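Local coordinates for Dna-binding protein RAP1 (Saccharomyces cerevisiae, PDB 4BJT) that binds DNA and, through its C-terminal domain, the Rap1-binding module of the telomere-associated protein Rif1, at residues 135-138 and 139-142; 162-165 and 166-170; 177-180 and 181-185; 188-191 and 192-196. All coordinates share one frame; numbering follows the deposited sequence.

All four contacts are local turns or caps inside the C-terminal domain, an all-helical fold. Interaction 1 comes first along the chain, where the loop after helix 123-132 runs into helix 140-150. Its centre lies about 5 Å from the centre of the chain. Interactions 2, 3 and 4 follow on the successive helices 164-171, 175-185 and 187-198, their centres 10 to 12 Å apart and all in mutual contact, so that they form one small helical cluster. Interaction 1 lies 15 to 19 Å from them between centres and touches only interaction 4. These two also reach the bound peptide, so its site is lined from both parts of the domain.

Interaction 1 of 4, residues 135-138 and 139-142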
loop_
_atom_site.group_PDB
_atom_site.type_symbol
_atom_site.label_atom_id
_atom_site.label_comp_id
_atom_site.label_asym_id
_atom_site.label_seq_id
_atom_site.Cartn_x
_atom_site.Cartn_y
_atom_site.Cartn_z
ATOM N N GLY C 135 -3.135 5.607 -4.980
ATOM C CA GLY C 135 -1.912 6.251 -5.444
ATOM C C GLY C 135 -1.092 6.988 -4.402
ATOM O O GLY C 135 -0.176 7.716 -4.775
ATOM N N ASP C 136 -1.369 6.786 -3.095
ATOM C CA ASP C 136 -0.662 7.514 -2.036
ATOM C C ASP C 136 0.596 6.756 -1.691
ATOM O O ASP C 136 0.562 5.795 -0.900
ATOM C CB ASP C 136 -1.555 7.692 -0.817
ATOM C CG ASP C 136 -0.956 8.621 0.237
ATOM O OD1 ASP C 136 0.241 8.961 0.122
ATOM O OD2 ASP C 136 -1.681 9.008 1.174
ATOM N N LEU C 137 1.721 7.174 -2.283
ATOM C CA LEU C 137 3.011 6.489 -2.098
ATOM C C LEU C 137 3.453 6.409 -0.662
ATOM O O LEU C 137 4.175 5.466 -0.318
ATOM C CB LEU C 137 4.157 7.170 -2.865
ATOM C CG LEU C 137 4.066 7.313 -4.353
ATOM C CD1 LEU C 137 5.431 7.614 -4.920
ATOM C CD2 LEU C 137 3.485 6.104 -4.996
ATOM N N MET C 138 3.039 7.363 0.174
ATOM C CA MET C 138 3.430 7.397 1.588
ATOM C C MET C 138 2.883 6.220 2.387
ATOM O O MET C 138 3.370 5.987 3.492
ATOM C CB MET C 138 2.980 8.717 2.249
ATOM C CG MET C 138 3.576 9.969 1.608
ATOM S SD MET C 138 5.358 10.189 1.905
ATOM C CE MET C 138 6.101 9.160 0.547
ATOM N N VAL C 139 1.856 5.514 1.868
ATOM C CA VAL C 139 1.250 4.373 2.548
ATOM C C VAL C 139 1.918 3.036 2.075
ATOM O O VAL C 139 1.616 1.985 2.631
ATOM C CB VAL C 139 -0.293 4.430 2.371
ATOM C CG1 VAL C 139 -0.987 3.354 3.184
ATOM C CG2 VAL C 139 -0.842 5.807 2.771
ATOM N N PHE C 140 2.861 3.055 1.090
ATOM C CA PHE C 140 3.538 1.806 0.653
ATOM C C PHE C 140 4.232 1.095 1.791
ATOM O O PHE C 140 4.067 -0.118 1.974
ATOM C CB PHE C 140 4.572 2.068 -0.445
ATOM C CG PHE C 140 4.190 1.500 -1.769
ATOM C CD1 PHE C 140 4.369 0.170 -2.036
ATOM C CD2 PHE C 140 3.652 2.300 -2.749
ATOM C CE1 PHE C 140 4.031 -0.366 -3.282
ATOM C CE2 PHE C 140 3.277 1.760 -3.970
ATOM C CZ PHE C 140 3.503 0.434 -4.236
ATOM N N PRO C 141 5.049 1.788 2.604
ATOM C CA PRO C 141 5.721 1.075 3.707
ATOM C C PRO C 141 4.740 0.437 4.686
ATOM O O PRO C 141 4.909 -0.703 5.115
ATOM C CB PRO C 141 6.590 2.158 4.347
ATOM C CG PRO C 141 6.836 3.120 3.232
ATOM C CD PRO C 141 5.497 3.182 2.530
ATOM N N ARG C 142 3.665 1.157 4.987
ATOM C CA ARG C 142 2.624 0.675 5.861
ATOM C C ARG C 142 2.033 -0.636 5.317
ATOM O O ARG C 142 1.718 -1.551 6.076
ATOM C CB ARG C 142 1.511 1.759 5.911
ATOM C CG ARG C 142 0.475 1.448 6.905
ATOM C CD ARG C 142 -0.591 2.545 6.985
ATOM N NE ARG C 142 -0.025 3.823 7.409
ATOM C CZ ARG C 142 -0.747 4.924 7.642
ATOM N NH1 ARG C 142 -2.049 4.931 7.411
ATOM N NH2 ARG C 142 -0.161 6.035 8.076
HETATM O O HOH W 1 3.874 4.130 5.316
#
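Val139 N gives its hydrogen to Asp136 O at 3.1 Å, and Phe140 N gives its own to Leu137 O, also at 3.1 Å: two consecutive bonds reaching three residues back that wind the loop into helix 140-150. Pro141 has no N-H to offer; instead its CD rests 3.6 Å from Met138 O. That oxygen takes a hydrogen from water 1 at 2.7 Å, and the water in turn accepts from Arg142 N, bridging the place where a direct helical bond would lie.

The Asp136 carboxylate reaches forward into the turn. With CG anti to the backbone N (chi1 -171°), OD1 comes 3.2 Å from Met138 N and accepts its hydrogen from above the carboxylate plane, in a somewhat bent bond (141°). The other oxygen, OD2, lies 3.7 Å from Val139 CG2, the two side chains crossing at about a right angle. On the buried side, Leu137 CD2 meets Phe140 CD2 at 4.4 Å, while Leu137 O faces the edge of the Phe140 ring near its plane. That ring beds among Ile129, Leu130 and Leu115, and Leu137 presses on Leu111 and Leu130.

Gly135 and Leu137 make backbone hydrogen bonds to the bound peptide, and Asp136 packs on one of its aromatic side chains. An Asx turn at Asp136 thus leads into helix 140-150, on a segment that forms part of the Rif1-binding site.

Interaction 2 of 4, residues 162-165 and 166-170; sequences WTHD and DDESL
Trp162 and Asp166 meet at about a right angle, the indole and carboxylate planes 90° apart, with Asp166 CB 3.6 Å from Trp162 CE3. Asp167 comes at the same indole differently: its side chain also crosses that of Trp162, but its carboxylate is turned to within 15° of the ring plane, and OD1 reaches CE3 at 3.4 Å. Further along the helix, Leu170 CD2 touches Trp162 CZ3 at 4.2 Å, so three residues of the helix gather obliquely about the benzene half of the indole.

Thr163 and Asp166 face each other across the first turn as a capping box. Thr163 OG1, placed between its own backbone N and carbonyl carbon (chi1 63°), accepts from Asp166 N at 3.1 Å. In return Asp166 OD2 accepts from Thr163 N at 3.2 Å, approached from above the carboxylate plane. The same OD2 takes a salt bridge from Lys184 and probably a hydrogen bond from His185, which would make three donors on this oxygen. Asp167 OD1 is paired with Arg193, while water 2 gives hydrogens to Asp167 OD2 at 3.0 Å and to Trp162 O at 2.9 Å.

On the outer side, Glu168 CG lies over one face of the His164 ring, 4.0 Å from its centroid, a CH-pi contact.

Helix 164-171 is thus capped at its start and packed against its two successors: His185 of helix 175-185 stacks on Trp162, Arg193 of helix 187-198 makes a cation-pi contact with the same ring, and Leu170 packs on both helices, against Leu181 and Met190.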
loop_
_atom_site.group_PDB
_atom_site.type_symbol
_atom_site.label_atom_id
_atom_site.label_comp_id
_atom_site.label_asym_id
_atom_site.label_seq_id
_atom_site.Cartn_x
_atom_site.Cartn_y
_atom_site.Cartn_z
ATOM N N TRP C 162 -7.294 0.318 1.050
ATOM C CA TRP C 162 -8.661 0.009 0.685
ATOM C C TRP C 162 -8.822 -1.446 0.287
ATOM O O TRP C 162 -8.248 -1.885 -0.702
ATOM C CB TRP C 162 -9.122 0.917 -0.466
ATOM C CG TRP C 162 -9.315 2.330 -0.041
ATOM C CD1 TRP C 162 -8.372 3.306 0.044
ATOM C CD2 TRP C 162 -10.554 2.934 0.342
ATOM N NE1 TRP C 162 -8.940 4.474 0.494
ATOM C CE2 TRP C 162 -10.282 4.272 0.690
ATOM C CE3 TRP C 162 -11.869 2.473 0.405
ATOM C CZ2 TRP C 162 -11.281 5.153 1.112
ATOM C CZ3 TRP C 162 -12.856 3.353 0.784
ATOM C CH2 TRP C 162 -12.552 4.659 1.189
ATOM N N THR C 163 -9.663 -2.168 0.996
ATOM C CA THR C 163 -9.973 -3.549 0.653
ATOM C C THR C 163 -11.208 -3.614 -0.257
ATOM O O THR C 163 -11.955 -2.642 -0.416
ATOM C CB THR C 163 -10.236 -4.343 1.917
ATOM O OG1 THR C 163 -11.386 -3.782 2.545
ATOM C CG2 THR C 163 -9.051 -4.325 2.866
ATOM N N HIS C 164 -11.470 -4.813 -0.787
ATOM C CA HIS C 164 -12.672 -5.036 -1.590
ATOM C C HIS C 164 -13.921 -4.701 -0.782
ATOM O O HIS C 164 -14.808 -4.005 -1.275
ATOM C CB HIS C 164 -12.715 -6.491 -2.074
ATOM C CG HIS C 164 -13.989 -6.834 -2.785
ATOM N ND1 HIS C 164 -14.195 -6.479 -4.109
ATOM C CD2 HIS C 164 -15.105 -7.439 -2.315
ATOM C CE1 HIS C 164 -15.421 -6.897 -4.409
ATOM N NE2 HIS C 164 -16.002 -7.488 -3.363
ATOM N N ASP C 165 -13.972 -5.147 0.487
ATOM C CA ASP C 165 -15.102 -4.851 1.365
ATOM C C ASP C 165 -15.289 -3.353 1.581
ATOM O O ASP C 165 -16.412 -2.878 1.644
ATOM C CB ASP C 165 -14.933 -5.562 2.721
ATOM C CG ASP C 165 -15.147 -7.068 2.666
ATOM O OD1 ASP C 165 -15.636 -7.568 1.615
ATOM O OD2 ASP C 165 -14.869 -7.745 3.688
ATOM N N ASP C 166 -14.184 -2.612 1.717
ATOM C CA ASP C 166 -14.256 -1.166 1.892
ATOM C C ASP C 166 -14.870 -0.516 0.656
ATOM O O ASP C 166 -15.692 0.382 0.790
ATOM C CB ASP C 166 -12.865 -0.549 2.118
ATOM C CG ASP C 166 -12.196 -0.884 3.421
ATOM O OD1 ASP C 166 -12.894 -1.300 4.354
ATOM O OD2 ASP C 166 -10.947 -0.668 3.531
ATOM N N ASP C 167 -14.441 -0.942 -0.540
ATOM C CA ASP C 167 -14.982 -0.376 -1.783
ATOM C C ASP C 167 -16.473 -0.693 -1.940
ATOM O O ASP C 167 -17.225 0.163 -2.384
ATOM C CB ASP C 167 -14.172 -0.828 -2.993
ATOM C CG ASP C 167 -12.809 -0.169 -3.103
ATOM O OD1 ASP C 167 -12.642 0.948 -2.564
ATOM O OD2 ASP C 167 -11.908 -0.751 -3.787
ATOM N N GLU C 168 -16.908 -1.864 -1.488
ATOM C CA GLU C 168 -18.326 -2.215 -1.507
ATOM C C GLU C 168 -19.110 -1.348 -0.508
ATOM O O GLU C 168 -20.196 -0.854 -0.844
ATOM C CB GLU C 168 -18.505 -3.717 -1.232
ATOM C CG GLU C 168 -17.995 -4.589 -2.366
ATOM C CD GLU C 168 -18.706 -4.435 -3.703
ATOM O OE1 GLU C 168 -19.902 -4.063 -3.714
ATOM O OE2 GLU C 168 -18.058 -4.683 -4.745
ATOM N N SER C 169 -18.540 -1.082 0.681
ATOM C CA SER C 169 -19.183 -0.189 1.648
ATOM C C SER C 169 -19.331 1.213 1.080
ATOM O O SER C 169 -20.378 1.857 1.279
ATOM C CB SER C 169 -18.379 -0.117 2.948
ATOM O OG SER C 169 -18.457 -1.340 3.660
ATOM N N LEU C 170 -18.318 1.679 0.339
ATOM C CA LEU C 170 -18.345 3.012 -0.251
ATOM C C LEU C 170 -19.523 3.165 -1.222
ATOM O O LEU C 170 -20.211 4.173 -1.191
ATOM C CB LEU C 170 -17.006 3.284 -0.967
ATOM C CG LEU C 170 -16.828 4.682 -1.538
ATOM C CD1 LEU C 170 -16.994 5.740 -0.444
ATOM C CD2 LEU C 170 -15.489 4.807 -2.217
HETATM O O HOH W 2 -9.655 -2.582 -3.127
#

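Interaction 3 of 4, residues 177-180 and 181-185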
loop_
_atom_site.group_PDB
_atom_site.type_symbol
_atom_site.label_atom_id
_atom_site.label_comp_id
_atom_site.label_asym_id
_atom_site.label_seq_id
_atom_site.Cartn_x
_atom_site.Cartn_y
_atom_site.Cartn_z
ATOM N N GLN C 177 -22.367 1.786 7.224
ATOM C CA GLN C 177 -21.166 1.326 6.523
ATOM C C GLN C 177 -20.242 2.492 6.214
ATOM O O GLN C 177 -19.029 2.358 6.373
ATOM C CB GLN C 177 -21.524 0.568 5.242
ATOM C CG GLN C 177 -22.167 -0.786 5.513
ATOM C CD GLN C 177 -22.473 -1.517 4.229
ATOM O OE1 GLN C 177 -21.570 -1.867 3.472
ATOM N NE2 GLN C 177 -23.738 -1.803 3.960
ATOM N N ILE C 178 -20.816 3.650 5.832
ATOM C CA ILE C 178 -20.031 4.863 5.564
ATOM C C ILE C 178 -19.398 5.387 6.860
ATOM O O ILE C 178 -18.232 5.809 6.820
ATOM C CB ILE C 178 -20.877 5.930 4.823
ATOM C CG1 ILE C 178 -21.277 5.439 3.415
ATOM C CG2 ILE C 178 -20.160 7.280 4.745
ATOM C CD1 ILE C 178 -20.152 5.173 2.471
ATOM N N ARG C 179 -20.127 5.323 7.992
ATOM C CA ARG C 179 -19.577 5.755 9.292
ATOM C C ARG C 179 -18.329 4.925 9.627
ATOM O O ARG C 179 -17.303 5.486 10.016
ATOM C CB ARG C 179 -20.629 5.610 10.417
ATOM C CG ARG C 179 -20.166 6.183 11.762
ATOM C CD ARG C 179 -21.049 5.751 12.934
ATOM N NE ARG C 179 -20.994 4.306 13.174
ATOM C CZ ARG C 179 -19.995 3.649 13.766
ATOM N NH1 ARG C 179 -18.919 4.303 14.202
ATOM N NH2 ARG C 179 -20.060 2.332 13.923
ATOM N N LYS C 180 -18.415 3.591 9.493
ATOM C CA LYS C 180 -17.289 2.714 9.789
ATOM C C LYS C 180 -16.128 2.941 8.823
ATOM O O LYS C 180 -14.952 2.900 9.200
ATOM C CB LYS C 180 -17.712 1.243 9.733
ATOM C CG LYS C 180 -18.615 0.838 10.879
ATOM C CD LYS C 180 -18.941 -0.650 10.820
ATOM C CE LYS C 180 -19.770 -1.114 11.995
ATOM N NZ LYS C 180 -19.848 -2.600 12.062
ATOM N N LEU C 181 -16.472 3.167 7.565
ATOM C CA LEU C 181 -15.500 3.436 6.553
ATOM C C LEU C 181 -14.728 4.725 6.809
ATOM O O LEU C 181 -13.500 4.717 6.676
ATOM C CB LEU C 181 -16.219 3.485 5.209
ATOM C CG LEU C 181 -15.363 3.525 4.006
ATOM C CD1 LEU C 181 -14.522 2.254 3.893
ATOM C CD2 LEU C 181 -16.216 3.663 2.780
ATOM N N VAL C 182 -15.424 5.820 7.162
ATOM C CA VAL C 182 -14.728 7.088 7.421
ATOM C C VAL C 182 -13.960 6.999 8.708
ATOM O O VAL C 182 -12.922 7.624 8.815
ATOM C CB VAL C 182 -15.571 8.377 7.337
ATOM C CG1 VAL C 182 -16.168 8.523 5.967
ATOM C CG2 VAL C 182 -16.613 8.446 8.437
ATOM N N LYS C 183 -14.412 6.191 9.678
ATOM C CA LYS C 183 -13.644 5.987 10.908
ATOM C C LYS C 183 -12.282 5.316 10.587
ATOM O O LYS C 183 -11.255 5.643 11.193
ATOM C CB LYS C 183 -14.458 5.138 11.889
ATOM C CG LYS C 183 -13.730 4.810 13.173
ATOM C CD LYS C 183 -14.706 4.369 14.261
ATOM C CE LYS C 183 -14.020 3.939 15.545
ATOM N NZ LYS C 183 -13.397 5.074 16.295
ATOM N N LYS C 184 -12.284 4.397 9.613
ATOM C CA LYS C 184 -11.075 3.721 9.186
ATOM C C LYS C 184 -10.141 4.611 8.394
ATOM O O LYS C 184 -8.954 4.688 8.698
ATOM C CB LYS C 184 -11.440 2.468 8.371
ATOM C CG LYS C 184 -10.253 1.686 7.846
ATOM C CD LYS C 184 -10.703 0.467 7.062
ATOM C CE LYS C 184 -9.514 -0.390 6.707
ATOM N NZ LYS C 184 -9.911 -1.580 5.903
ATOM N N HIS C 185 -10.654 5.221 7.322
ATOM C CA HIS C 185 -9.830 5.961 6.362
ATOM C C HIS C 185 -9.846 7.475 6.483
ATOM O O HIS C 185 -8.932 8.115 5.971
ATOM C CB HIS C 185 -10.264 5.576 4.950
ATOM C CG HIS C 185 -10.000 4.141 4.611
ATOM N ND1 HIS C 185 -8.729 3.605 4.694
ATOM C CD2 HIS C 185 -10.847 3.186 4.167
ATOM C CE1 HIS C 185 -8.856 2.335 4.336
ATOM N NE2 HIS C 185 -10.108 2.061 3.973
#
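Ile178 meets both Leu181 and Val182 one turn on. Its CD1 methyl comes 4.2 Å from Leu181 CD2, and its other branch, CG2, lies 4.4 Å from Val182 CG1, so the three make a loose apolar strip along one side of the helix. Val182 CG2 leans back over the backbone, 3.4 Å from Arg179 O. On the outward side Arg179 curls forward until NH1 is 4.2 Å from Lys183 CD. It is the aliphatic part of the lysine that is touched: a bend at the last torsion (chi4 70°) swings the amino group off, and Lys183 NZ ends 6.0 Å from Arg179 NH1.

At the helix end, Lys184 sets its CG over the His185 ring, 3.8 Å above the plane and over its centre, while Leu181 CD1 comes up to the ring edge in plane. The imidazole is therefore held from a face and from its rim.

Behind these contacts stands the backbone. Val182 N bonds to Ile178 O at 2.8 Å, and Leu181, Lys183 and Lys184 donate in the same four-back pattern. Polar ends are fixed from farther off: Glu176 pairs with Arg179, Asp174 and Ser169 hold the Gln177 amide, Pro156 O accepts from Lys184 NZ beside its Asp166 partner, and Gly160 N bonds to His185 ND1.

Met190 of helix 187-198 covers Ile178 and Val182. Helix 175-185 is accordingly an amphipathic surface helix, apolar toward its two neighbours and basic on its outer side.

Interaction 4 of 4, residues 188-191 and 192-196; sequences GRME and MRKRF
Helix 187-198, the last of the domain, carries this contact, and in it Arg195 folds back on Glu191. A bend at chi3 (-68°) lays the guanidinium along the previous turn, with Glu191 O 3.6 Å above its plane, toward the rim. Met192 CA lies over the same face. At the edge of the group, in plane, NH2 donates to water 3 at 3.2 Å, and the water gives a hydrogen to Gly188 O at 2.7 Å. Gly188 O also accepts from Met192 N at 3.0 Å, so two donors share it.

Met190 and Lys194 run side by side and point the same way: Met190 CE ends 3.9 Å from Lys194 NZ. Glu191 reaches the same lysine from across. With its chain bent at chi2 (-60°), OE1 comes 4.1 Å from Lys194 CD, whereas OE2 stays 4.3 Å from Lys194 NZ, too far for a salt bridge, though the opposite charges probably attract weakly. Through the middle, Arg193 N bonds to Arg189 O at 2.9 Å, and Lys194 and Arg195 donate four residues back likewise.

The other two arginines head away from the turn. Arg189 pairs with Glu55 and bonds to His185 O, while Arg193 reaches Thr131 O and Ser134.

Met192 packs on an aromatic side chain of the bound peptide and Phe196, a turn later, on an apolar one. This is a regular alpha helix with one side, through Met190, against the two preceding helices and another, through Met192 and Phe196, lining the Rif1-binding site.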
loop_
_atom_site.group_PDB
_atom_site.type_symbol
_atom_site.label_atom_id
_atom_site.label_comp_id
_atom_site.label_asym_id
_atom_site.label_seq_id
_atom_site.Cartn_x
_atom_site.Cartn_y
_atom_site.Cartn_z
ATOM N N GLY C 188 -11.201 12.692 4.004
ATOM C CA GLY C 188 -10.359 13.061 2.870
ATOM C C GLY C 188 -10.089 11.894 1.953
ATOM O O GLY C 188 -10.241 11.993 0.732
ATOM N N ARG C 189 -9.703 10.749 2.539
ATOM C CA ARG C 189 -9.469 9.542 1.722
ATOM C C ARG C 189 -10.753 9.036 1.078
ATOM O O ARG C 189 -10.723 8.550 -0.060
ATOM C CB ARG C 189 -8.876 8.406 2.564
ATOM C CG ARG C 189 -7.474 8.678 3.047
ATOM C CD ARG C 189 -6.797 7.383 3.412
ATOM N NE ARG C 189 -5.451 7.564 3.949
ATOM C CZ ARG C 189 -5.125 7.609 5.248
ATOM N NH1 ARG C 189 -6.067 7.511 6.189
ATOM N NH2 ARG C 189 -3.852 7.741 5.614
ATOM N N MET C 190 -11.864 9.093 1.820
ATOM C CA MET C 190 -13.150 8.654 1.286
ATOM C C MET C 190 -13.557 9.493 0.075
ATOM O O MET C 190 -13.947 8.925 -0.954
ATOM C CB MET C 190 -14.246 8.613 2.329
ATOM C CG MET C 190 -15.521 8.087 1.732
ATOM S SD MET C 190 -16.879 7.921 2.850
ATOM C CE MET C 190 -17.320 9.676 3.086
ATOM N N GLU C 191 -13.358 10.808 0.149
ATOM C CA GLU C 191 -13.678 11.683 -0.978
ATOM C C GLU C 191 -12.758 11.372 -2.167
ATOM O O GLU C 191 -13.236 11.331 -3.314
ATOM C CB GLU C 191 -13.597 13.151 -0.583
ATOM C CG GLU C 191 -14.703 13.556 0.372
ATOM C CD GLU C 191 -16.136 13.393 -0.109
ATOM O OE1 GLU C 191 -16.361 13.360 -1.341
ATOM O OE2 GLU C 191 -17.039 13.304 0.756
ATOM N N MET C 192 -11.454 11.122 -1.915
ATOM C CA MET C 192 -10.558 10.780 -3.018
ATOM C C MET C 192 -11.010 9.474 -3.690
ATOM O O MET C 192 -11.026 9.374 -4.928
ATOM C CB MET C 192 -9.106 10.649 -2.565
ATOM C CG MET C 192 -8.181 10.396 -3.749
ATOM S SD MET C 192 -6.445 10.268 -3.322
ATOM C CE MET C 192 -5.999 11.948 -3.374
ATOM N N ARG C 193 -11.373 8.475 -2.881
ATOM C CA ARG C 193 -11.796 7.170 -3.398
ATOM C C ARG C 193 -13.060 7.298 -4.272
ATOM O O ARG C 193 -13.163 6.697 -5.360
ATOM C CB ARG C 193 -12.027 6.184 -2.232
ATOM C CG ARG C 193 -12.032 4.724 -2.672
ATOM C CD ARG C 193 -10.625 4.217 -2.924
ATOM N NE ARG C 193 -10.572 2.801 -3.273
ATOM C CZ ARG C 193 -9.515 2.206 -3.826
ATOM N NH1 ARG C 193 -8.391 2.888 -4.037
ATOM N NH2 ARG C 193 -9.568 0.916 -4.166
ATOM N N LYS C 194 -13.989 8.117 -3.831
ATOM C CA LYS C 194 -15.199 8.411 -4.611
ATOM C C LYS C 194 -14.860 9.051 -5.944
ATOM O O LYS C 194 -15.452 8.667 -6.971
ATOM C CB LYS C 194 -16.136 9.341 -3.832
ATOM C CG LYS C 194 -16.807 8.672 -2.667
ATOM C CD LYS C 194 -17.887 9.594 -2.067
ATOM C CE LYS C 194 -18.632 8.921 -0.952
ATOM N NZ LYS C 194 -19.477 9.877 -0.183
ATOM N N ARG C 195 -13.916 10.006 -5.952
ATOM C CA ARG C 195 -13.478 10.665 -7.198
ATOM C C ARG C 195 -12.884 9.632 -8.163
ATOM O O ARG C 195 -13.156 9.704 -9.373
ATOM C CB ARG C 195 -12.429 11.772 -6.941
ATOM C CG ARG C 195 -13.012 13.051 -6.334
ATOM C CD ARG C 195 -12.067 14.241 -6.462
ATOM N NE ARG C 195 -10.860 14.119 -5.644
ATOM C CZ ARG C 195 -10.776 14.364 -4.335
ATOM N NH1 ARG C 195 -11.853 14.733 -3.645
ATOM N NH2 ARG C 195 -9.618 14.217 -3.702
ATOM N N PHE C 196 -12.098 8.663 -7.629
ATOM C CA PHE C 196 -11.499 7.575 -8.435
ATOM C C PHE C 196 -12.589 6.772 -9.114
ATOM O O PHE C 196 -12.470 6.471 -10.302
ATOM C CB PHE C 196 -10.677 6.596 -7.568
ATOM C CG PHE C 196 -9.189 6.817 -7.436
ATOM C CD1 PHE C 196 -8.688 8.031 -6.996
ATOM C CD2 PHE C 196 -8.292 5.776 -7.653
ATOM C CE1 PHE C 196 -7.316 8.232 -6.858
ATOM C CE2 PHE C 196 -6.921 5.981 -7.519
ATOM C CZ PHE C 196 -6.442 7.221 -7.161
HETATM O O HOH W 3 -10.001 14.382 -0.504
#